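Long-range contacts in DNA polymerase sliding clamp (PDB 1RWZ), which forms a ring-shaped homotrimer around DNA and probably tethers the DNA polymerase and other proteins to it during replication: residues Met1-Thr7 with Phe56-Asp62; Asp50-Ser55 with Gly230-Val234; Gly8-Lys12 with Ile81-Val87. All coordinates share one frame. Residues are numbered along the deposited sequence.

Contact 1 of 3, residues Met1-Thr7 with Phe56-Asp62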
ATOM      1  N   MET A   1     -38.084  18.961   5.026  1.00 32.09           N
ATOM      2  CA  MET A   1     -36.794  18.364   5.466  1.00 31.36           C
ATOM      3  C   MET A   1     -36.411  17.155   4.626  1.00 29.52           C
ATOM      4  O   MET A   1     -37.262  16.484   4.046  1.00 29.54           O
ATOM      5  CB  MET A   1     -36.873  17.922   6.932  1.00 34.25           C
ATOM      6  CG  MET A   1     -35.623  17.180   7.409  1.00 37.94           C
ATOM      7  SD  MET A   1     -35.844  16.204   8.912  1.00 42.91           S
ATOM      8  CE  MET A   1     -35.127  17.299  10.143  1.00 41.46           C
ATOM      9  N   ILE A   2     -35.111  16.888   4.577  1.00 26.95           N
ATOM     10  CA  ILE A   2     -34.569  15.746   3.858  1.00 24.76           C
ATOM     11  C   ILE A   2     -33.863  14.899   4.907  1.00 23.35           C
ATOM     12  O   ILE A   2     -33.082  15.416   5.703  1.00 22.33           O
ATOM     13  CB  ILE A   2     -33.528  16.178   2.807  1.00 25.27           C
ATOM     14  CG1 ILE A   2     -34.220  16.916   1.660  1.00 25.74           C
ATOM     15  CG2 ILE A   2     -32.759  14.966   2.303  1.00 25.72           C
ATOM     16  CD1 ILE A   2     -33.254  17.529   0.668  1.00 25.61           C
ATOM     17  N   ASP A   3     -34.152  13.604   4.923  1.00 21.33           N
ATOM     18  CA  ASP A   3     -33.507  12.709   5.868  1.00 20.82           C
ATOM     19  C   ASP A   3     -33.385  11.349   5.207  1.00 19.22           C
ATOM     20  O   ASP A   3     -34.378  10.647   5.027  1.00 18.70           O
ATOM     21  CB  ASP A   3     -34.321  12.606   7.159  1.00 22.87           C
ATOM     22  CG  ASP A   3     -33.672  11.700   8.184  1.00 25.00           C
ATOM     23  OD1 ASP A   3     -32.443  11.491   8.104  1.00 25.40           O
ATOM     24  OD2 ASP A   3     -34.391  11.204   9.079  1.00 27.99           O
ATOM     25  N   VAL A   4     -32.162  10.994   4.832  1.00 17.19           N
ATOM     26  CA  VAL A   4     -31.920   9.722   4.169  1.00 16.36           C
ATOM     27  C   VAL A   4     -30.783   8.960   4.830  1.00 15.68           C
ATOM     28  O   VAL A   4     -29.914   9.547   5.469  1.00 14.81           O
ATOM     29  CB  VAL A   4     -31.578   9.935   2.670  1.00 16.14           C
ATOM     30  CG1 VAL A   4     -32.671  10.753   2.000  1.00 16.40           C
ATOM     31  CG2 VAL A   4     -30.232  10.642   2.527  1.00 15.12           C
ATOM     32  N   ILE A   5     -30.803   7.641   4.682  1.00 14.61           N
ATOM     33  CA  ILE A   5     -29.760   6.796   5.237  1.00 13.86           C
ATOM     34  C   ILE A   5     -29.286   5.886   4.115  1.00 13.64           C
ATOM     35  O   ILE A   5     -30.092   5.262   3.424  1.00 13.05           O
ATOM     36  CB  ILE A   5     -30.279   5.972   6.433  1.00 14.61           C
ATOM     37  CG1 ILE A   5     -30.695   6.927   7.560  1.00 14.66           C
ATOM     38  CG2 ILE A   5     -29.195   5.010   6.921  1.00 14.46           C
ATOM     39  CD1 ILE A   5     -31.163   6.231   8.840  1.00 15.08           C
ATOM     40  N   MET A   6     -27.973   5.833   3.928  1.00 13.16           N
ATOM     41  CA  MET A   6     -27.371   5.044   2.862  1.00 13.41           C
ATOM     42  C   MET A   6     -26.091   4.384   3.367  1.00 13.83           C
ATOM     43  O   MET A   6     -25.553   4.789   4.392  1.00 14.43           O
ATOM     44  CB  MET A   6     -27.037   5.976   1.696  1.00 14.30           C
ATOM     45  CG  MET A   6     -25.973   7.018   2.053  1.00 15.64           C
ATOM     46  SD  MET A   6     -26.067   8.521   1.042  1.00 18.35           S
ATOM     47  CE  MET A   6     -25.652   7.868  -0.532  1.00 15.97           C
ATOM     48  N   THR A   7     -25.597   3.375   2.654  1.00 14.04           N
ATOM     49  CA  THR A   7     -24.363   2.724   3.079  1.00 15.22           C
ATOM     50  C   THR A   7     -23.192   3.665   2.805  1.00 15.16           C
ATOM     51  O   THR A   7     -23.251   4.497   1.893  1.00 13.91           O
ATOM     52  CB  THR A   7     -24.101   1.409   2.321  1.00 16.63           C
ATOM     53  OG1 THR A   7     -23.761   1.695   0.956  1.00 17.60           O
ATOM     54  CG2 THR A   7     -25.333   0.521   2.362  1.00 16.70           C
ATOM     55  N   PHE A  56     -31.656   3.272  -1.038  1.00 13.21           N
ATOM     56  CA  PHE A  56     -31.399   3.842   0.287  1.00 14.07           C
ATOM     57  C   PHE A  56     -32.011   2.932   1.353  1.00 14.70           C
ATOM     58  O   PHE A  56     -32.957   2.198   1.072  1.00 15.18           O
ATOM     59  CB  PHE A  56     -32.067   5.213   0.412  1.00 13.67           C
ATOM     60  CG  PHE A  56     -31.385   6.304  -0.360  1.00 14.01           C
ATOM     61  CD1 PHE A  56     -30.448   7.127   0.257  1.00 13.99           C
ATOM     62  CD2 PHE A  56     -31.690   6.519  -1.700  1.00 14.10           C
ATOM     63  CE1 PHE A  56     -29.823   8.156  -0.455  1.00 14.14           C
ATOM     64  CE2 PHE A  56     -31.076   7.539  -2.420  1.00 13.73           C
ATOM     65  CZ  PHE A  56     -30.140   8.361  -1.797  1.00 14.21           C
ATOM     66  N   GLU A  57     -31.484   2.985   2.574  1.00 14.67           N
ATOM     67  CA  GLU A  57     -32.045   2.185   3.661  1.00 15.68           C
ATOM     68  C   GLU A  57     -33.290   2.940   4.119  1.00 16.21           C
ATOM     69  O   GLU A  57     -34.315   2.341   4.455  1.00 16.31           O
ATOM     70  CB  GLU A  57     -31.054   2.065   4.822  1.00 16.40           C
ATOM     71  CG  GLU A  57     -29.662   1.592   4.412  1.00 18.16           C
ATOM     72  CD  GLU A  57     -29.691   0.350   3.540  1.00 20.36           C
ATOM     73  OE1 GLU A  57     -30.464  -0.583   3.849  1.00 20.87           O
ATOM     74  OE2 GLU A  57     -28.932   0.301   2.549  1.00 20.38           O
ATOM     75  N   VAL A  58     -33.175   4.267   4.134  1.00 15.64           N
ATOM     76  CA  VAL A  58     -34.270   5.163   4.502  1.00 16.46           C
ATOM     77  C   VAL A  58     -34.226   6.349   3.539  1.00 16.34           C
ATOM     78  O   VAL A  58     -33.157   6.892   3.268  1.00 14.67           O
ATOM     79  CB  VAL A  58     -34.123   5.716   5.944  1.00 17.09           C
ATOM     80  CG1 VAL A  58     -35.214   6.745   6.212  1.00 18.28           C
ATOM     81  CG2 VAL A  58     -34.216   4.580   6.963  1.00 17.90           C
ATOM     82  N   TYR A  59     -35.382   6.747   3.019  1.00 16.62           N
ATOM     83  CA  TYR A  59     -35.445   7.879   2.101  1.00 17.55           C
ATOM     84  C   TYR A  59     -36.706   8.673   2.426  1.00 19.06           C
ATOM     85  O   TYR A  59     -37.789   8.374   1.917  1.00 17.94           O
ATOM     86  CB  TYR A  59     -35.484   7.398   0.643  1.00 17.34           C
ATOM     87  CG  TYR A  59     -35.283   8.502  -0.375  1.00 16.88           C
ATOM     88  CD1 TYR A  59     -34.006   8.988  -0.663  1.00 16.73           C
ATOM     89  CD2 TYR A  59     -36.371   9.092  -1.020  1.00 17.36           C
ATOM     90  CE1 TYR A  59     -33.819  10.033  -1.569  1.00 16.67           C
ATOM     91  CE2 TYR A  59     -36.195  10.139  -1.924  1.00 17.08           C
ATOM     92  CZ  TYR A  59     -34.917  10.604  -2.193  1.00 16.83           C
ATOM     93  OH  TYR A  59     -34.734  11.647  -3.077  1.00 16.36           O
ATOM     94  N   ASN A  60     -36.559   9.681   3.284  1.00 20.21           N
ATOM     95  CA  ASN A  60     -37.689  10.508   3.691  1.00 22.29           C
ATOM     96  C   ASN A  60     -37.507  11.968   3.328  1.00 23.35           C
ATOM     97  O   ASN A  60     -36.675  12.656   3.916  1.00 23.06           O
ATOM     98  CB  ASN A  60     -37.908  10.423   5.203  1.00 23.64           C
ATOM     99  CG  ASN A  60     -38.226   9.024   5.670  1.00 25.38           C
ATOM    100  OD1 ASN A  60     -38.982   8.300   5.026  1.00 27.35           O
ATOM    101  ND2 ASN A  60     -37.665   8.639   6.810  1.00 26.54           N
ATOM    102  N   ILE A  61     -38.284  12.439   2.361  1.00 24.34           N
ATOM    103  CA  ILE A  61     -38.221  13.835   1.959  1.00 26.21           C
ATOM    104  C   ILE A  61     -39.627  14.418   1.989  1.00 28.02           C
ATOM    105  O   ILE A  61     -40.607  13.705   1.767  1.00 27.80           O
ATOM    106  CB  ILE A  61     -37.655  14.014   0.529  1.00 25.79           C
ATOM    107  CG1 ILE A  61     -38.602  13.386  -0.495  1.00 26.10           C
ATOM    108  CG2 ILE A  61     -36.272  13.391   0.431  1.00 25.72           C
ATOM    109  CD1 ILE A  61     -38.256  13.733  -1.926  1.00 25.80           C
ATOM    110  N   ASP A  62     -39.727  15.709   2.283  1.00 30.21           N
ATOM    111  CA  ASP A  62     -41.023  16.371   2.302  1.00 32.89           C
ATOM    112  C   ASP A  62     -41.329  16.728   0.856  1.00 33.63           C
ATOM    113  O   ASP A  62     -42.107  16.043   0.193  1.00 35.62           O
ATOM    114  CB  ASP A  62     -40.964  17.621   3.179  1.00 34.35           C
ATOM    115  CG  ASP A  62     -40.966  17.289   4.659  1.00 35.95           C
ATOM    116  OD1 ASP A  62     -40.559  18.149   5.469  1.00 37.80           O
ATOM    117  OD2 ASP A  62     -41.387  16.167   5.015  1.00 36.99           O
TER
HETATM  118  O   HOH W   1     -38.744  14.420   5.552  1.00 38.19           O
HETATM  119  O   HOH W   2     -27.960   2.383   1.051  1.00 12.47           O
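This is an antiparallel beta-strand pairing at one edge of a five-stranded sheet in the N-terminal domain of a PCNA subunit. Within this chain, strand 58-61 is an edge strand of that sheet, and strand 2-7 lies between it and strand 86-91. The axes of the short segments 2-7 and 58-61 run at 165° to each other, N to C, and approach to 4.6 Å. Asp3 and Asn60 form a hydrogen-bonded pair: Asp3 N to Asn60 O is 2.9 Å and Asn60 N to Asp3 O is 3.0 Å. Ile5 N donates to Val58 O at 2.8 Å. Ile5 O accepts from Glu57 N at 2.8 Å and, weakly, from Val58 N at 3.3 Å. Glu57 and Val58 thus both face Ile5, which makes a classic beta bulge where the strand begins.

The side chains alternate between two faces. Ile2, Val4, Tyr59 and Ile61 share the inner face, where Ile2 and Tyr59 also touch Phe29 of strand 24-30. Val4 CG1 lies 3.5 Å from Tyr59 CD1, and the Tyr59 hydroxyl is hydrogen-bonded to Leu30. Asp3, Ile5, Val58 and Asn60 are on the other face, with Ile5 CB 3.9 Å from Val58 CB. Near the bulge, Phe56 turns its ring to Val4 and Met6. Phe56 CD1 is 3.9 Å from Met6 CB, and Met6 SD makes an oblique Met-aromatic contact, 5.3 Å from the Phe56 ring centroid. At the far end, Asp62 N donates to Met1 O at 3.1 Å. The chain terminus itself is held by a salt bridge, Met1 N to Asp62 OD1, at 2.6 Å.

Contact 2 of 3, residues Asp50-Ser55 with Gly230-Val234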
ATOM      1  N   ASP A  50     -27.601   8.686 -10.595  1.00 15.32           N
ATOM      2  CA  ASP A  50     -28.961   8.401 -10.180  1.00 15.92           C
ATOM      3  C   ASP A  50     -28.955   7.316  -9.115  1.00 15.66           C
ATOM      4  O   ASP A  50     -28.413   6.233  -9.334  1.00 16.36           O
ATOM      5  CB  ASP A  50     -29.817   7.926 -11.362  1.00 16.99           C
ATOM      6  CG  ASP A  50     -30.243   9.062 -12.276  1.00 18.56           C
ATOM      7  OD1 ASP A  50     -29.709   9.158 -13.401  1.00 20.15           O
ATOM      8  OD2 ASP A  50     -31.111   9.861 -11.863  1.00 19.84           O
ATOM      9  N   ILE A  51     -29.528   7.624  -7.956  1.00 14.58           N
ATOM     10  CA  ILE A  51     -29.649   6.646  -6.878  1.00 14.48           C
ATOM     11  C   ILE A  51     -31.142   6.530  -6.585  1.00 14.32           C
ATOM     12  O   ILE A  51     -31.723   7.390  -5.920  1.00 14.62           O
ATOM     13  CB  ILE A  51     -28.947   7.081  -5.574  1.00 13.70           C
ATOM     14  CG1 ILE A  51     -27.491   7.456  -5.840  1.00 14.61           C
ATOM     15  CG2 ILE A  51     -28.995   5.920  -4.567  1.00 13.54           C
ATOM     16  CD1 ILE A  51     -26.738   7.878  -4.575  1.00 15.13           C
ATOM     17  N   PRO A  52     -31.790   5.470  -7.093  1.00 15.31           N
ATOM     18  CA  PRO A  52     -33.227   5.270  -6.865  1.00 14.98           C
ATOM     19  C   PRO A  52     -33.520   5.223  -5.368  1.00 15.54           C
ATOM     20  O   PRO A  52     -32.697   4.753  -4.582  1.00 14.98           O
ATOM     21  CB  PRO A  52     -33.500   3.925  -7.540  1.00 15.83           C
ATOM     22  CG  PRO A  52     -32.456   3.861  -8.615  1.00 16.83           C
ATOM     23  CD  PRO A  52     -31.229   4.380  -7.911  1.00 14.84           C
ATOM     24  N   LYS A  53     -34.695   5.700  -4.972  1.00 16.02           N
ATOM     25  CA  LYS A  53     -35.060   5.707  -3.560  1.00 16.92           C
ATOM     26  C   LYS A  53     -34.915   4.341  -2.900  1.00 17.12           C
ATOM     27  O   LYS A  53     -34.546   4.254  -1.731  1.00 16.66           O
ATOM     28  CB  LYS A  53     -36.495   6.210  -3.383  1.00 19.43           C
ATOM     29  CG  LYS A  53     -37.548   5.357  -4.061  1.00 22.76           C
ATOM     30  CD  LYS A  53     -38.939   5.937  -3.830  1.00 26.21           C
ATOM     31  CE  LYS A  53     -40.006   5.081  -4.495  1.00 27.86           C
ATOM     32  NZ  LYS A  53     -41.371   5.638  -4.288  1.00 30.64           N
ATOM     33  N   ASP A  54     -35.185   3.273  -3.645  1.00 16.92           N
ATOM     34  CA  ASP A  54     -35.084   1.936  -3.071  1.00 17.84           C
ATOM     35  C   ASP A  54     -33.655   1.467  -2.803  1.00 16.26           C
ATOM     36  O   ASP A  54     -33.454   0.414  -2.202  1.00 15.83           O
ATOM     37  CB  ASP A  54     -35.831   0.922  -3.945  1.00 21.48           C
ATOM     38  CG  ASP A  54     -37.333   1.156  -3.942  1.00 26.28           C
ATOM     39  OD1 ASP A  54     -37.891   1.417  -2.852  1.00 29.14           O
ATOM     40  OD2 ASP A  54     -37.963   1.079  -5.021  1.00 30.09           O
ATOM     41  N   SER A  55     -32.663   2.246  -3.235  1.00 14.36           N
ATOM     42  CA  SER A  55     -31.270   1.890  -2.988  1.00 13.51           C
ATOM     43  C   SER A  55     -30.830   2.411  -1.623  1.00 12.90           C
ATOM     44  O   SER A  55     -29.772   2.043  -1.119  1.00 12.84           O
ATOM     45  CB  SER A  55     -30.359   2.455  -4.081  1.00 12.82           C
ATOM     46  OG  SER A  55     -30.555   1.742  -5.295  1.00 13.53           O
ATOM     47  N   GLY A 230     -25.159  -2.600  -7.437  1.00 16.07           N
ATOM     48  CA  GLY A 230     -26.230  -2.169  -8.317  1.00 16.23           C
ATOM     49  C   GLY A 230     -27.134  -1.114  -7.702  1.00 16.00           C
ATOM     50  O   GLY A 230     -28.239  -0.872  -8.195  1.00 16.95           O
ATOM     51  N   ARG A 231     -26.671  -0.476  -6.633  1.00 14.84           N
ATOM     52  CA  ARG A 231     -27.466   0.551  -5.968  1.00 14.38           C
ATOM     53  C   ARG A 231     -27.428   1.897  -6.684  1.00 14.88           C
ATOM     54  O   ARG A 231     -28.382   2.678  -6.611  1.00 14.85           O
ATOM     55  CB  ARG A 231     -26.982   0.760  -4.532  1.00 15.08           C
ATOM     56  CG  ARG A 231     -27.222  -0.408  -3.574  1.00 16.10           C
ATOM     57  CD  ARG A 231     -26.814   0.028  -2.172  1.00 15.81           C
ATOM     58  NE  ARG A 231     -26.934  -1.004  -1.141  1.00 17.50           N
ATOM     59  CZ  ARG A 231     -26.145  -2.069  -1.034  1.00 17.76           C
ATOM     60  NH1 ARG A 231     -25.166  -2.282  -1.906  1.00 17.46           N
ATOM     61  NH2 ARG A 231     -26.309  -2.907  -0.018  1.00 18.13           N
ATOM     62  N   ALA A 232     -26.327   2.167  -7.373  1.00 13.32           N
ATOM     63  CA  ALA A 232     -26.177   3.440  -8.058  1.00 14.08           C
ATOM     64  C   ALA A 232     -25.905   3.316  -9.539  1.00 14.43           C
ATOM     65  O   ALA A 232     -25.244   2.384  -9.986  1.00 14.21           O
ATOM     66  CB  ALA A 232     -25.050   4.244  -7.407  1.00 15.00           C
ATOM     67  N   LYS A 233     -26.442   4.262 -10.298  1.00 14.44           N
ATOM     68  CA  LYS A 233     -26.199   4.304 -11.726  1.00 14.66           C
ATOM     69  C   LYS A 233     -25.329   5.538 -11.915  1.00 14.12           C
ATOM     70  O   LYS A 233     -25.708   6.641 -11.521  1.00 14.28           O
ATOM     71  CB  LYS A 233     -27.504   4.451 -12.513  1.00 16.49           C
ATOM     72  CG  LYS A 233     -27.275   4.578 -14.012  1.00 19.57           C
ATOM     73  CD  LYS A 233     -28.553   4.400 -14.816  1.00 22.57           C
ATOM     74  CE  LYS A 233     -29.005   2.948 -14.811  1.00 25.46           C
ATOM     75  NZ  LYS A 233     -30.170   2.712 -15.720  1.00 27.40           N
ATOM     76  N   VAL A 234     -24.143   5.335 -12.471  1.00 13.37           N
ATOM     77  CA  VAL A 234     -23.219   6.429 -12.718  1.00 13.62           C
ATOM     78  C   VAL A 234     -22.853   6.364 -14.187  1.00 13.30           C
ATOM     79  O   VAL A 234     -22.150   5.454 -14.626  1.00 12.95           O
ATOM     80  CB  VAL A 234     -21.947   6.300 -11.853  1.00 14.09           C
ATOM     81  CG1 VAL A 234     -20.951   7.394 -12.215  1.00 15.14           C
ATOM     82  CG2 VAL A 234     -22.323   6.392 -10.377  1.00 13.99           C
TER
HETATM   83  O   HOH W   3     -29.505  -0.536  -0.192  1.00 21.76           O
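Here the two domains of one PCNA subunit meet in a continuous antiparallel sheet. Strand 45-52 belongs to the N-terminal domain and strand 232-238 to the C-terminal domain. They are neighbours in the nine-stranded sheet that spans the subunit. The short strand segments run at 163° and approach to 5.0 Å. Asp50 and Lys233 form a hydrogen-bonded pair: Asp50 N to Lys233 O and Lys233 N to Asp50 O are both 2.9 Å. Asp50 CB and Lys233 CB lie 4.3 Å apart on the same face, but the end of Lys233 leads away. The Asp50 carboxylate is instead hydrogen-bonded to His35.

Beyond this pair the strand pairing stops. After Pro52 the chain turns through a short 3-10 segment, in which Ser55 N donates to Pro52 O at 2.8 Å. This brings Ser55 to Arg231, and Ser55 OG donates to Arg231 O at 2.7 Å. Arg231 O also lies 3.6 Å from Pro52 CD. A water then joins the same two residues, giving a proton to Ser55 O at 2.8 Å and accepting one from Arg231 NE at 2.8 Å. Arg231 NH1 bonds to Val228 O. On the side facing helix 8-19, Ile51 CG1 is 4.3 Å from Ala232 CB, and both side chains also pack on Val14 of that helix.

Between these two segments there are three direct hydrogen bonds and one water bridge, each with at least one main-chain atom. At this end of the domain junction the polar contact is thus largely backbone-based, with the Ser55 hydroxyl and the Arg231 side chain adding to it.

Contact 3 of 3, residues Gly8-Lys12 with Ile81-Val87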
ATOM      1  N   GLY A   8     -22.138   3.531   3.603  1.00 14.37           N
ATOM      2  CA  GLY A   8     -20.964   4.367   3.422  1.00 15.59           C
ATOM      3  C   GLY A   8     -20.377   4.211   2.033  1.00 15.40           C
ATOM      4  O   GLY A   8     -19.976   5.195   1.405  1.00 15.99           O
ATOM      5  N   GLU A   9     -20.331   2.976   1.539  1.00 15.48           N
ATOM      6  CA  GLU A   9     -19.784   2.723   0.213  1.00 16.38           C
ATOM      7  C   GLU A   9     -20.581   3.465  -0.854  1.00 15.56           C
ATOM      8  O   GLU A   9     -20.010   3.987  -1.814  1.00 15.29           O
ATOM      9  CB  GLU A   9     -19.775   1.219  -0.090  1.00 18.29           C
ATOM     10  CG  GLU A   9     -19.230   0.875  -1.472  1.00 20.83           C
ATOM     11  CD  GLU A   9     -19.235  -0.618  -1.761  1.00 24.23           C
ATOM     12  OE1 GLU A   9     -20.105  -1.332  -1.217  1.00 24.05           O
ATOM     13  OE2 GLU A   9     -18.378  -1.074  -2.551  1.00 25.65           O
ATOM     14  N   LEU A  10     -21.898   3.523  -0.691  1.00 14.53           N
ATOM     15  CA  LEU A  10     -22.724   4.214  -1.676  1.00 14.49           C
ATOM     16  C   LEU A  10     -22.367   5.696  -1.719  1.00 14.59           C
ATOM     17  O   LEU A  10     -22.166   6.267  -2.794  1.00 15.61           O
ATOM     18  CB  LEU A  10     -24.207   4.035  -1.348  1.00 14.39           C
ATOM     19  CG  LEU A  10     -25.236   4.633  -2.314  1.00 14.14           C
ATOM     20  CD1 LEU A  10     -24.948   4.186  -3.752  1.00 14.12           C
ATOM     21  CD2 LEU A  10     -26.625   4.190  -1.884  1.00 14.03           C
ATOM     22  N   LEU A  11     -22.265   6.324  -0.555  1.00 14.39           N
ATOM     23  CA  LEU A  11     -21.929   7.747  -0.523  1.00 14.58           C
ATOM     24  C   LEU A  11     -20.511   8.006  -1.043  1.00 14.97           C
ATOM     25  O   LEU A  11     -20.285   8.925  -1.835  1.00 14.57           O
ATOM     26  CB  LEU A  11     -22.066   8.296   0.902  1.00 15.68           C
ATOM     27  CG  LEU A  11     -21.724   9.782   1.100  1.00 16.16           C
ATOM     28  CD1 LEU A  11     -22.517  10.640   0.128  1.00 18.25           C
ATOM     29  CD2 LEU A  11     -22.037  10.192   2.523  1.00 18.18           C
ATOM     30  N   LYS A  12     -19.560   7.190  -0.606  1.00 14.60           N
ATOM     31  CA  LYS A  12     -18.165   7.359  -1.015  1.00 15.74           C
ATOM     32  C   LYS A  12     -17.971   7.213  -2.520  1.00 16.34           C
ATOM     33  O   LYS A  12     -17.273   8.012  -3.156  1.00 15.97           O
ATOM     34  CB  LYS A  12     -17.281   6.345  -0.275  1.00 16.69           C
ATOM     35  CG  LYS A  12     -17.233   6.566   1.244  1.00 18.69           C
ATOM     36  CD  LYS A  12     -16.663   5.359   1.998  1.00 20.04           C
ATOM     37  CE  LYS A  12     -15.179   5.130   1.726  1.00 22.21           C
ATOM     38  NZ  LYS A  12     -14.321   6.185   2.341  1.00 22.74           N
ATOM     39  N   ILE A  81     -15.106   8.047   6.489  1.00 28.75           N
ATOM     40  CA  ILE A  81     -16.262   7.166   6.594  1.00 27.59           C
ATOM     41  C   ILE A  81     -15.883   5.781   6.076  1.00 27.97           C
ATOM     42  O   ILE A  81     -15.184   5.652   5.067  1.00 27.25           O
ATOM     43  CB  ILE A  81     -17.453   7.699   5.759  1.00 27.82           C
ATOM     44  CG1 ILE A  81     -17.860   9.086   6.259  1.00 27.29           C
ATOM     45  CG2 ILE A  81     -18.625   6.726   5.842  1.00 26.89           C
ATOM     46  CD1 ILE A  81     -18.992   9.728   5.469  1.00 27.72           C
ATOM     47  N   SER A  82     -16.336   4.747   6.776  1.00 27.25           N
ATOM     48  CA  SER A  82     -16.053   3.374   6.378  1.00 27.99           C
ATOM     49  C   SER A  82     -17.108   2.897   5.386  1.00 28.30           C
ATOM     50  O   SER A  82     -18.260   3.326   5.444  1.00 27.94           O
ATOM     51  CB  SER A  82     -16.052   2.458   7.605  1.00 27.64           C
ATOM     52  OG  SER A  82     -15.966   1.096   7.216  1.00 28.16           O
ATOM     53  N   THR A  83     -16.716   2.015   4.473  1.00 28.87           N
ATOM     54  CA  THR A  83     -17.656   1.490   3.491  1.00 29.64           C
ATOM     55  C   THR A  83     -18.769   0.725   4.202  1.00 30.01           C
ATOM     56  O   THR A  83     -19.879   0.597   3.676  1.00 29.64           O
ATOM     57  CB  THR A  83     -16.968   0.540   2.487  1.00 30.14           C
ATOM     58  OG1 THR A  83     -16.344  -0.539   3.194  1.00 31.27           O
ATOM     59  CG2 THR A  83     -15.924   1.290   1.673  1.00 30.22           C
ATOM     60  N   LYS A  84     -18.468   0.234   5.404  1.00 30.03           N
ATOM     61  CA  LYS A  84     -19.436  -0.526   6.192  1.00 30.30           C
ATOM     62  C   LYS A  84     -20.240   0.310   7.190  1.00 29.47           C
ATOM     63  O   LYS A  84     -21.081  -0.216   7.919  1.00 30.27           O
ATOM     64  CB  LYS A  84     -18.728  -1.669   6.921  1.00 31.88           C
ATOM     65  CG  LYS A  84     -18.238  -2.762   5.984  1.00 33.72           C
ATOM     66  CD  LYS A  84     -17.632  -3.926   6.753  1.00 35.67           C
ATOM     67  CE  LYS A  84     -17.305  -5.086   5.824  1.00 36.65           C
ATOM     68  NZ  LYS A  84     -16.762  -6.253   6.574  1.00 37.76           N
ATOM     69  N   ASP A  85     -19.976   1.609   7.228  1.00 27.92           N
ATOM     70  CA  ASP A  85     -20.712   2.507   8.113  1.00 26.68           C
ATOM     71  C   ASP A  85     -22.037   2.825   7.429  1.00 24.58           C
ATOM     72  O   ASP A  85     -22.133   2.759   6.203  1.00 24.65           O
ATOM     73  CB  ASP A  85     -19.963   3.835   8.285  1.00 27.98           C
ATOM     74  CG  ASP A  85     -18.826   3.759   9.281  1.00 30.12           C
ATOM     75  OD1 ASP A  85     -17.928   4.630   9.205  1.00 31.14           O
ATOM     76  OD2 ASP A  85     -18.835   2.853  10.142  1.00 30.84           O
ATOM     77  N   LEU A  86     -23.062   3.140   8.213  1.00 22.63           N
ATOM     78  CA  LEU A  86     -24.330   3.567   7.635  1.00 20.85           C
ATOM     79  C   LEU A  86     -24.238   5.076   7.806  1.00 20.12           C
ATOM     80  O   LEU A  86     -23.821   5.556   8.864  1.00 20.08           O
ATOM     81  CB  LEU A  86     -25.540   3.042   8.409  1.00 22.13           C
ATOM     82  CG  LEU A  86     -26.130   1.694   7.990  1.00 22.43           C
ATOM     83  CD1 LEU A  86     -27.476   1.508   8.683  1.00 22.88           C
ATOM     84  CD2 LEU A  86     -26.311   1.645   6.482  1.00 21.53           C
ATOM     85  N   VAL A  87     -24.607   5.826   6.775  1.00 18.29           N
ATOM     86  CA  VAL A  87     -24.525   7.276   6.856  1.00 17.27           C
ATOM     87  C   VAL A  87     -25.888   7.922   6.689  1.00 16.39           C
ATOM     88  O   VAL A  87     -26.655   7.547   5.803  1.00 15.94           O
ATOM     89  CB  VAL A  87     -23.596   7.840   5.762  1.00 17.89           C
ATOM     90  CG1 VAL A  87     -23.363   9.330   5.999  1.00 18.65           C
ATOM     91  CG2 VAL A  87     -22.286   7.075   5.743  1.00 18.55           C
TER
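Lys12 lays its side chain along the loop 81-83 that leads to strand 86-91. Lys12 CD is 4.2 Å from Ser82 C, and Lys12 CE is 3.9 Å from Thr83 CG2. The amine end, Lys12 NZ, donates to Ile81 O at 2.9 Å and also bonds to Ser78 O. One lysine therefore ties the helix to two carbonyls of this region.

The first turn of helix 8-19 meets the same loop through its backbone. Gly8 N donates to Asp85 O at 2.7 Å, and Glu9 N donates to Thr83 O at 3.2 Å. Gly8 CA makes a CA-H...O contact of 3.5 Å with Ser82 O. A side chain at Gly8 would clash with that carbonyl, so glycine lets the loop come this close.

The loop has its own order. Residues 82-85 form a type I beta turn, closed by Asp85 N to Ser82 O at 3.0 Å. Ser82 OG accepts from Lys84 N at 3.2 Å, an ST turn. Ser82 N in turn donates to Asp85 OD1 at 2.9 Å.

On the buried side, Leu11 CD2 packs 3.8 Å from Val87 CG1 and 4.3 Å from Ile81 CD1. Thr7 is the N-cap residue, its OG1 bonded to Leu10 N. The loop carbonyls serve the NH groups of Gly8 and Glu9 beside it, within the helix-on-sheet packing of the PCNA fold.

Overall arrangement
From the N terminus, strand 2-7 runs directly into helix 8-19. Contact 1 closes the loop from this strand to strand 58-61, and contact 3 closes the one from the helix to residues 81-87. Contact 2 closes a far longer loop, from Asp50-Ser55 to Gly230-Val234. The segments of every two contacts alternate along the chain, so all three loops cross. Contacts 1 and 3 reach the same five-stranded sheet, where strands 2-7 and 86-91 are neighbours. Contact 2 joins the two domains. Met6 and Phe56 of contact 1 touch Ile51 of contact 2, and Leu10 of helix 8-19 packs on Ile51 and Ala232.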